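Long-range contacts in mevalonate kinase, putative (Leishmania major, PDB 2HFS), which probably catalyses the ATP-dependent phosphorylation of (R)-mevalonate to (R)-5-phosphomevalonate, an early step of isoprenoid and sterol biosynthesis: residues I41-E46 with W320-Q325; D224-I229 with N250-L255; H82-D87 with A143-G148. All blocks are in the same frame, centred on the assembly; numbering follows the deposited sequence.

Interaction 1: I41-E46 with W320-Q325; sequences ISEYTE and WRYTVQ
Ser42 N donates to Thr323 O (2.9 Å) where the chain turns a corner, and the strand segments 43-46 and 320-324 run at 96° to one another, so this bond does not grow into a shared sheet. Glu43 brings its carboxylate round to the backbone of 320-325 by a bend at chi2 (77°). Its OE1 accepts from Thr323 N (3.0 Å) in a nearly straight bond, met on the syn side and 22° out of the carboxylate plane, while OE2 and Arg321 O are joined by a water that donates to both. A glutamate here thus gives an outermost strand of its sheet an acceptor for an N-H. The contact joins the two parts of the GHMP kinase fold: strand 36-52 of the mixed sheet meets the four-stranded antiparallel sheet. Ser42 OG and Thr323 OG1, hydroxyls on short side chains, form a second polar link at 3.2 Å. Tyr322 carries the apolar part of the contact: its ring takes Ile41 CD1 over one face in a CH-pi contact, 3.7 Å from the centroid, and Trp320 CB over the opposite face. Glu43 CG comes obliquely to Tyr322 CD2 (3.4 Å), and Tyr322 OH bonds to Val107 N.

Interaction 2: D224-I229 with N250-L255; sequences DNYTHI and NANHDL
Ile229 and Leu255 reach toward each other tip to tip, and their CD1 methyls meet at 3.3 Å, tighter than usual carbon contact. These two residues bury the largest areas in the contact. Ala251 offers its small CB to the same Ile229 CD1 (3.5 Å), allowing the branched side chain to lie close to the helix 250-255. Leu255 divides its two methyls: CD1 also approaches Tyr226 N, whereas CD2 packs on Asn225 CB (3.8 Å), the aliphatic part of a polar residue. The polar-aromatic part is a pairing of Tyr226 with Asn252. Here OD1 lies at the ring edge, near its plane, 3.4 Å from CE2, with the amide plane turned 39° from the ring; the partly positive ring hydrogens suit such an oxygen, which also takes a weak hydrogen bond from Gly26 N. CG anti to the backbone N (chi1 178°) starts the Tyr226 ring off toward Asn252, and its OH bonds to Glu35 O. The segments pack as an antiparallel pair within helices 216-239 and 242-258, axes 10.1 Å apart and 165° between their N-to-C directions. Phe25 of strand 17-25 touches Tyr226, Ile229 and Asn252, while Asn252 also touches Lys282 of strand 280-284.

Interaction 3: H82-D87 with A143-G148; sequences HQLVLD and AFVGEG
Leu84 and Val85 meet Gly146 CA through a CB methylene and a CG2 methyl, and side-chain torsions place that methyl and, further out, Leu84 CD1. In Leu84, CG stands anti to the carbonyl carbon (chi1 -84°), and chi2 of 172° carries CD1 on toward Val145 O and Gly148. In Val85, chi1 of 174° puts CG1 anti to the backbone N, which leaves CG2 as the branch that reaches Gly146. The contact is therefore aliphatic on the side of 82-87 and largely main chain on the side of 143-148.

At the centre, Val85 CG2 lies 3.7 Å from Gly146 CA, and Leu84 CB is 3.9 Å from the same atom. Glycine suits this position because a CB there would clash with Val85 CG2. It also lets the two backbones come close, with Leu84 CA only 5.0 Å from Gly146 CA. Toward the C-terminal end of 143-148, Leu84 CD1 lies 3.5 Å from Val145 O and 3.7 Å from Gly148 C. Val145 O also accepts from Gly148 N. Val145 adds the one side-chain pairing across the contact: its CG1 meets Leu84 CB at 4.1 Å and also approaches Leu84 O.

Both segments belong to the N-terminal family region of the GHMP kinases. Helices 70-88 and 136-146 both pack against helix 114-130: Val85 touches Ser123 and Leu126, and Ala143 touches Val120. His82 NE2 binds Asp118 OD1 and Glu147 OE2 binds Ser115 OG, so each segment also has a polar tie to that third helix, while Ala143 meets Asn159 of helix 157-164.

Interaction 1 closes the longest loop, and interactions 2 and 3 are both nested inside it, following one another in series along the chain. Those two lie on opposite sides of the chain's centre, with their own centres 35 Å apart, and nearest atoms about 20 Å apart. The centre of interaction 1 is 26 Å from that of interaction 2 and 23 Å from that of interaction 3. Interaction 3 is a contact between helices of the N-terminal part, interaction 2 one between helices of the C-terminal part, and interaction 1 joins sheets of the two. None of them touches another.

Interaction 1: I41-E46 with W320-Q325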
loop_
_atom_site.group_PDB
_atom_site.type_symbol
_atom_site.label_atom_id
_atom_site.label_comp_id
_atom_site.label_asym_id
_atom_site.label_seq_id
_atom_site.Cartn_x
_atom_site.Cartn_y
_atom_site.Cartn_z
ATOM N N ILE A 41 -3.571 2.582 5.558
ATOM C CA ILE A 41 -3.122 2.911 6.913
ATOM C C ILE A 41 -3.239 4.415 7.217
ATOM O O ILE A 41 -3.442 5.223 6.297
ATOM C CB ILE A 41 -1.698 2.371 7.143
ATOM C CG1 ILE A 41 -0.689 2.941 6.140
ATOM C CG2 ILE A 41 -1.678 0.803 7.059
ATOM C CD1 ILE A 41 0.777 2.781 6.624
ATOM N N SER A 42 -3.131 4.796 8.486
ATOM C CA SER A 42 -3.327 6.211 8.869
ATOM C C SER A 42 -2.205 7.064 8.346
ATOM O O SER A 42 -2.393 8.250 8.058
ATOM C CB SER A 42 -3.327 6.380 10.397
ATOM O OG SER A 42 -4.400 5.716 11.004
ATOM N N GLU A 43 -1.027 6.456 8.300
ATOM C CA GLU A 43 0.230 7.123 7.958
ATOM C C GLU A 43 0.216 7.485 6.487
ATOM O O GLU A 43 -0.238 6.700 5.667
ATOM C CB GLU A 43 1.399 6.190 8.291
ATOM C CG GLU A 43 1.656 6.063 9.800
ATOM C CD GLU A 43 0.703 5.164 10.597
ATOM O OE1 GLU A 43 -0.076 4.362 10.042
ATOM O OE2 GLU A 43 0.763 5.238 11.843
ATOM N N TYR A 44 0.695 8.673 6.154
ATOM C CA TYR A 44 0.335 9.274 4.872
ATOM C C TYR A 44 1.477 10.058 4.294
ATOM O O TYR A 44 2.455 10.383 4.988
ATOM C CB TYR A 44 -0.875 10.204 5.056
ATOM C CG TYR A 44 -0.613 11.312 6.032
ATOM C CD1 TYR A 44 -0.130 12.552 5.595
ATOM C CD2 TYR A 44 -0.822 11.124 7.401
ATOM C CE1 TYR A 44 0.132 13.575 6.487
ATOM C CE2 TYR A 44 -0.561 12.152 8.317
ATOM C CZ TYR A 44 -0.080 13.363 7.850
ATOM O OH TYR A 44 0.167 14.382 8.724
ATOM N N THR A 45 1.348 10.356 3.007
ATOM C CA THR A 45 2.249 11.264 2.337
ATOM C C THR A 45 1.409 12.525 2.060
ATOM O O THR A 45 0.241 12.427 1.613
ATOM C CB THR A 45 2.738 10.620 1.018
ATOM O OG1 THR A 45 3.676 9.566 1.316
ATOM C CG2 THR A 45 3.547 11.596 0.195
ATOM N N GLU A 46 1.973 13.691 2.376
ATOM C CA GLU A 46 1.290 14.972 2.108
ATOM C C GLU A 46 1.972 15.757 0.978
ATOM O O GLU A 46 3.211 15.745 0.872
ATOM C CB GLU A 46 1.199 15.804 3.389
ATOM C CG GLU A 46 0.669 17.220 3.149
ATOM C CD GLU A 46 0.499 18.041 4.415
ATOM O OE1 GLU A 46 1.227 17.797 5.401
ATOM O OE2 GLU A 46 -0.374 18.943 4.409
ATOM N N TRP A 320 8.507 -0.338 11.342
ATOM C CA TRP A 320 7.574 0.765 11.412
ATOM C C TRP A 320 6.367 0.365 12.252
ATOM O O TRP A 320 5.946 -0.802 12.248
ATOM C CB TRP A 320 7.134 1.178 10.001
ATOM C CG TRP A 320 8.296 1.492 9.089
ATOM C CD1 TRP A 320 9.261 2.462 9.275
ATOM C CD2 TRP A 320 8.627 0.828 7.856
ATOM N NE1 TRP A 320 10.159 2.439 8.228
ATOM C CE2 TRP A 320 9.802 1.444 7.346
ATOM C CE3 TRP A 320 8.062 -0.238 7.139
ATOM C CZ2 TRP A 320 10.396 1.051 6.146
ATOM C CZ3 TRP A 320 8.655 -0.637 5.941
ATOM C CH2 TRP A 320 9.812 0.000 5.457
ATOM N N ARG A 321 5.844 1.320 13.006
ATOM C CA ARG A 321 4.580 1.144 13.711
ATOM C C ARG A 321 3.544 1.867 12.887
ATOM O O ARG A 321 3.577 3.089 12.775
ATOM C CB ARG A 321 4.618 1.750 15.111
ATOM C CG ARG A 321 5.721 1.204 15.986
ATOM C CD ARG A 321 5.868 1.942 17.302
ATOM N NE ARG A 321 7.151 1.658 17.942
ATOM C CZ ARG A 321 7.277 0.976 19.069
ATOM N NH1 ARG A 321 6.194 0.507 19.677
ATOM N NH2 ARG A 321 8.480 0.758 19.596
ATOM N N TYR A 322 2.639 1.114 12.292
ATOM C CA TYR A 322 1.586 1.703 11.492
ATOM C C TYR A 322 0.247 1.293 12.101
ATOM O O TYR A 322 0.182 0.335 12.873
ATOM C CB TYR A 322 1.705 1.245 10.033
ATOM C CG TYR A 322 2.863 1.884 9.242
ATOM C CD1 TYR A 322 3.455 1.218 8.166
ATOM C CD2 TYR A 322 3.344 3.152 9.572
ATOM C CE1 TYR A 322 4.514 1.809 7.421
ATOM C CE2 TYR A 322 4.396 3.747 8.855
ATOM C CZ TYR A 322 4.963 3.075 7.769
ATOM O OH TYR A 322 5.983 3.657 7.038
ATOM N N THR A 323 -0.816 2.022 11.784
ATOM C CA THR A 323 -2.152 1.661 12.300
ATOM C C THR A 323 -3.232 1.750 11.232
ATOM O O THR A 323 -3.140 2.517 10.267
ATOM C CB THR A 323 -2.592 2.538 13.502
ATOM O OG1 THR A 323 -2.733 3.895 13.075
ATOM C CG2 THR A 323 -1.541 2.596 14.618
ATOM N N VAL A 324 -4.271 0.948 11.424
ATOM C CA VAL A 324 -5.479 1.071 10.654
ATOM C C VAL A 324 -6.588 1.600 11.551
ATOM O O VAL A 324 -6.833 1.094 12.651
ATOM C CB VAL A 324 -5.905 -0.247 10.008
ATOM C CG1 VAL A 324 -7.141 -0.026 9.145
ATOM C CG2 VAL A 324 -4.759 -0.830 9.194
ATOM N N GLN A 325 -7.253 2.632 11.050
ATOM C CA GLN A 325 -8.282 3.315 11.800
ATOM C C GLN A 325 -9.618 2.593 11.643
ATOM O O GLN A 325 -9.923 2.099 10.553
ATOM C CB GLN A 325 -8.388 4.736 11.274
ATOM C CG GLN A 325 -8.997 5.694 12.258
ATOM C CD GLN A 325 -9.252 7.040 11.632
ATOM O OE1 GLN A 325 -10.059 7.821 12.145
ATOM N NE2 GLN A 325 -8.573 7.315 10.505
HETATM O O HOH W 1 3.199 5.655 13.544
#

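Interaction 2: D224-I229 with N250-L255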
loop_
_atom_site.group_PDB
_atom_site.type_symbol
_atom_site.label_atom_id
_atom_site.label_comp_id
_atom_site.label_asym_id
_atom_site.label_seq_id
_atom_site.Cartn_x
_atom_site.Cartn_y
_atom_site.Cartn_z
ATOM N N ASP A 224 -8.333 -22.919 -3.080
ATOM C CA ASP A 224 -9.587 -23.081 -2.340
ATOM C C ASP A 224 -9.305 -22.945 -0.855
ATOM O O ASP A 224 -10.094 -22.357 -0.119
ATOM C CB ASP A 224 -10.250 -24.422 -2.617
ATOM C CG ASP A 224 -10.775 -24.539 -4.032
ATOM O OD1 ASP A 224 -11.111 -23.507 -4.659
ATOM O OD2 ASP A 224 -10.883 -25.653 -4.583
ATOM N N ASN A 225 -8.162 -23.485 -0.443
ATOM C CA ASN A 225 -7.656 -23.325 0.912
ATOM C C ASN A 225 -7.631 -21.848 1.264
ATOM O O ASN A 225 -8.004 -21.466 2.374
ATOM C CB ASN A 225 -6.251 -23.942 1.044
ATOM C CG ASN A 225 -6.282 -25.484 1.090
ATOM O OD1 ASN A 225 -7.355 -26.098 1.117
ATOM N ND2 ASN A 225 -5.105 -26.107 1.101
ATOM N N TYR A 226 -7.210 -21.027 0.303
ATOM C CA TYR A 226 -7.242 -19.573 0.494
ATOM C C TYR A 226 -8.639 -18.981 0.695
ATOM O O TYR A 226 -8.859 -18.182 1.618
ATOM C CB TYR A 226 -6.475 -18.787 -0.583
ATOM C CG TYR A 226 -6.644 -17.317 -0.291
ATOM C CD1 TYR A 226 -7.549 -16.531 -1.031
ATOM C CD2 TYR A 226 -6.002 -16.733 0.820
ATOM C CE1 TYR A 226 -7.757 -15.181 -0.719
ATOM C CE2 TYR A 226 -6.211 -15.387 1.149
ATOM C CZ TYR A 226 -7.092 -14.622 0.383
ATOM O OH TYR A 226 -7.290 -13.305 0.721
ATOM N N THR A 227 -9.574 -19.351 -0.177
ATOM C CA THR A 227 -10.938 -18.811 -0.132
ATOM C C THR A 227 -11.609 -19.067 1.220
ATOM O O THR A 227 -12.317 -18.205 1.720
ATOM C CB THR A 227 -11.811 -19.321 -1.300
ATOM O OG1 THR A 227 -11.875 -20.756 -1.276
ATOM C CG2 THR A 227 -11.171 -18.968 -2.640
ATOM N N HIS A 228 -11.355 -20.234 1.824
ATOM C CA HIS A 228 -11.837 -20.497 3.179
ATOM C C HIS A 228 -11.248 -19.525 4.216
ATOM O O HIS A 228 -11.984 -19.010 5.070
ATOM C CB HIS A 228 -11.622 -21.963 3.596
ATOM C CG HIS A 228 -12.235 -22.305 4.921
ATOM N ND1 HIS A 228 -13.521 -21.934 5.266
ATOM C CD2 HIS A 228 -11.744 -22.986 5.985
ATOM C CE1 HIS A 228 -13.792 -22.367 6.486
ATOM N NE2 HIS A 228 -12.729 -23.003 6.946
ATOM N N ILE A 229 -9.948 -19.246 4.128
ATOM C CA ILE A 229 -9.308 -18.325 5.077
ATOM C C ILE A 229 -9.886 -16.910 4.982
ATOM O O ILE A 229 -10.199 -16.307 6.009
ATOM C CB ILE A 229 -7.759 -18.321 4.917
ATOM C CG1 ILE A 229 -7.172 -19.667 5.365
ATOM C CG2 ILE A 229 -7.118 -17.193 5.741
ATOM C CD1 ILE A 229 -5.763 -19.883 4.918
ATOM N N ASN A 250 -1.652 -15.956 9.838
ATOM C CA ASN A 250 -0.626 -17.012 9.881
ATOM C C ASN A 250 -0.906 -18.103 8.855
ATOM O O ASN A 250 -0.003 -18.595 8.160
ATOM C CB ASN A 250 -0.544 -17.616 11.291
ATOM C CG ASN A 250 0.098 -16.683 12.279
ATOM O OD1 ASN A 250 0.776 -15.740 11.887
ATOM N ND2 ASN A 250 -0.095 -16.949 13.577
ATOM N N ALA A 251 -2.182 -18.469 8.759
ATOM C CA ALA A 251 -2.608 -19.501 7.826
ATOM C C ALA A 251 -2.368 -19.029 6.407
ATOM O O ALA A 251 -1.937 -19.808 5.556
ATOM C CB ALA A 251 -4.080 -19.832 8.036
ATOM N N ASN A 252 -2.660 -17.755 6.162
ATOM C CA ASN A 252 -2.426 -17.155 4.857
ATOM C C ASN A 252 -0.955 -17.152 4.497
ATOM O O ASN A 252 -0.601 -17.515 3.378
ATOM C CB ASN A 252 -2.983 -15.710 4.785
ATOM C CG ASN A 252 -3.210 -15.211 3.331
ATOM O OD1 ASN A 252 -3.780 -14.134 3.140
ATOM N ND2 ASN A 252 -2.770 -15.975 2.322
ATOM N N HIS A 253 -0.093 -16.744 5.423
ATOM C CA HIS A 253 1.351 -16.813 5.179
ATOM C C HIS A 253 1.757 -18.229 4.788
ATOM O O HIS A 253 2.500 -18.447 3.835
ATOM C CB HIS A 253 2.147 -16.404 6.419
ATOM C CG HIS A 253 3.623 -16.407 6.198
ATOM N ND1 HIS A 253 4.277 -15.392 5.527
ATOM C CD2 HIS A 253 4.573 -17.318 6.520
ATOM C CE1 HIS A 253 5.563 -15.666 5.463
ATOM N NE2 HIS A 253 5.774 -16.821 6.071
ATOM N N ASP A 254 1.257 -19.207 5.539
ATOM C CA ASP A 254 1.559 -20.598 5.243
ATOM C C ASP A 254 1.255 -20.925 3.779
ATOM O O ASP A 254 2.113 -21.457 3.078
ATOM C CB ASP A 254 0.806 -21.520 6.190
ATOM C CG ASP A 254 1.619 -22.724 6.589
ATOM O OD1 ASP A 254 2.868 -22.602 6.631
ATOM O OD2 ASP A 254 1.101 -23.810 6.920
ATOM N N LEU A 255 0.065 -20.551 3.302
ATOM C CA LEU A 255 -0.308 -20.752 1.884
ATOM C C LEU A 255 0.621 -20.034 0.879
ATOM O O LEU A 255 0.897 -20.548 -0.210
ATOM C CB LEU A 255 -1.763 -20.336 1.656
ATOM C CG LEU A 255 -2.770 -21.326 2.244
ATOM C CD1 LEU A 255 -4.155 -20.731 2.220
ATOM C CD2 LEU A 255 -2.739 -22.666 1.501
#

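Interaction 3: H82-D87 with A143-G148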
loop_
_atom_site.group_PDB
_atom_site.type_symbol
_atom_site.label_atom_id
_atom_site.label_comp_id
_atom_site.label_asym_id
_atom_site.label_seq_id
_atom_site.Cartn_x
_atom_site.Cartn_y
_atom_site.Cartn_z
ATOM N N HIS A 82 3.974 12.216 -12.238
ATOM C CA HIS A 82 3.454 13.561 -12.015
ATOM C C HIS A 82 2.951 14.207 -13.308
ATOM O O HIS A 82 1.930 14.908 -13.305
ATOM C CB HIS A 82 4.510 14.440 -11.367
ATOM C CG HIS A 82 4.757 14.115 -9.933
ATOM N ND1 HIS A 82 5.824 14.625 -9.232
ATOM C CD2 HIS A 82 4.073 13.330 -9.066
ATOM C CE1 HIS A 82 5.785 14.176 -7.990
ATOM N NE2 HIS A 82 4.729 13.388 -7.863
ATOM N N GLN A 83 3.669 13.982 -14.405
ATOM C CA GLN A 83 3.280 14.560 -15.678
ATOM C C GLN A 83 1.972 13.939 -16.163
ATOM O O GLN A 83 1.121 14.627 -16.721
ATOM C CB GLN A 83 4.399 14.450 -16.727
ATOM C CG GLN A 83 4.121 15.283 -17.985
ATOM C CD GLN A 83 3.951 16.760 -17.663
ATOM O OE1 GLN A 83 4.845 17.374 -17.090
ATOM N NE2 GLN A 83 2.803 17.324 -18.022
ATOM N N LEU A 84 1.806 12.644 -15.915
ATOM C CA LEU A 84 0.558 11.945 -16.248
ATOM C C LEU A 84 -0.648 12.575 -15.566
ATOM O O LEU A 84 -1.716 12.748 -16.177
ATOM C CB LEU A 84 0.676 10.486 -15.846
ATOM C CG LEU A 84 1.381 9.681 -16.951
ATOM C CD1 LEU A 84 1.684 8.289 -16.488
ATOM C CD2 LEU A 84 0.509 9.660 -18.206
ATOM N N VAL A 85 -0.467 12.911 -14.287
ATOM C CA VAL A 85 -1.517 13.552 -13.492
ATOM C C VAL A 85 -1.795 14.975 -13.995
ATOM O O VAL A 85 -2.954 15.365 -14.159
ATOM C CB VAL A 85 -1.158 13.554 -11.991
ATOM C CG1 VAL A 85 -2.195 14.366 -11.153
ATOM C CG2 VAL A 85 -1.032 12.109 -11.483
ATOM N N LEU A 86 -0.740 15.750 -14.234
ATOM C CA LEU A 86 -0.926 17.098 -14.768
ATOM C C LEU A 86 -1.710 17.069 -16.081
ATOM O O LEU A 86 -2.683 17.817 -16.234
ATOM C CB LEU A 86 0.419 17.802 -14.972
ATOM C CG LEU A 86 1.147 18.141 -13.673
ATOM C CD1 LEU A 86 2.593 18.623 -13.919
ATOM C CD2 LEU A 86 0.387 19.182 -12.928
ATOM N N ASP A 87 -1.289 16.207 -17.003
ATOM C CA ASP A 87 -1.980 16.053 -18.305
ATOM C C ASP A 87 -3.438 15.625 -18.118
ATOM O O ASP A 87 -4.332 16.160 -18.768
ATOM C CB ASP A 87 -1.247 15.059 -19.206
ATOM C CG ASP A 87 0.140 15.545 -19.624
ATOM O OD1 ASP A 87 0.357 16.775 -19.686
ATOM O OD2 ASP A 87 1.073 14.761 -19.896
ATOM N N ALA A 143 -5.072 9.273 -9.671
ATOM C CA ALA A 143 -3.974 8.497 -9.086
ATOM C C ALA A 143 -3.697 7.296 -9.978
ATOM O O ALA A 143 -2.554 7.003 -10.312
ATOM C CB ALA A 143 -4.304 8.065 -7.665
ATOM N N PHE A 144 -4.760 6.632 -10.413
ATOM C CA PHE A 144 -4.606 5.448 -11.250
ATOM C C PHE A 144 -3.850 5.774 -12.539
ATOM O O PHE A 144 -2.991 5.000 -12.985
ATOM C CB PHE A 144 -5.960 4.821 -11.573
ATOM C CG PHE A 144 -5.852 3.545 -12.367
ATOM C CD1 PHE A 144 -5.551 2.349 -11.737
ATOM C CD2 PHE A 144 -6.027 3.550 -13.738
ATOM C CE1 PHE A 144 -5.432 1.173 -12.462
ATOM C CE2 PHE A 144 -5.904 2.380 -14.472
ATOM C CZ PHE A 144 -5.615 1.188 -13.833
ATOM N N VAL A 145 -4.167 6.922 -13.131
ATOM C CA VAL A 145 -3.524 7.326 -14.378
ATOM C C VAL A 145 -2.046 7.579 -14.069
ATOM O O VAL A 145 -1.162 7.122 -14.794
ATOM C CB VAL A 145 -4.216 8.580 -14.995
ATOM C CG1 VAL A 145 -3.288 9.327 -15.959
ATOM C CG2 VAL A 145 -5.546 8.202 -15.655
ATOM N N GLY A 146 -1.789 8.263 -12.957
ATOM C CA GLY A 146 -0.430 8.664 -12.634
ATOM C C GLY A 146 0.442 7.489 -12.266
ATOM O O GLY A 146 1.633 7.478 -12.576
ATOM N N GLU A 147 -0.158 6.509 -11.584
ATOM C CA GLU A 147 0.508 5.255 -11.231
ATOM C C GLU A 147 1.038 4.549 -12.481
ATOM O O GLU A 147 1.906 3.672 -12.401
ATOM C CB GLU A 147 -0.470 4.339 -10.499
ATOM C CG GLU A 147 -0.563 4.580 -9.002
ATOM C CD GLU A 147 0.657 4.053 -8.269
ATOM O OE1 GLU A 147 0.557 2.966 -7.647
ATOM O OE2 GLU A 147 1.719 4.716 -8.333
ATOM N N GLY A 148 0.498 4.929 -13.636
ATOM C CA GLY A 148 1.007 4.457 -14.927
ATOM C C GLY A 148 2.446 4.874 -15.200
ATOM O O GLY A 148 3.093 4.304 -16.067
#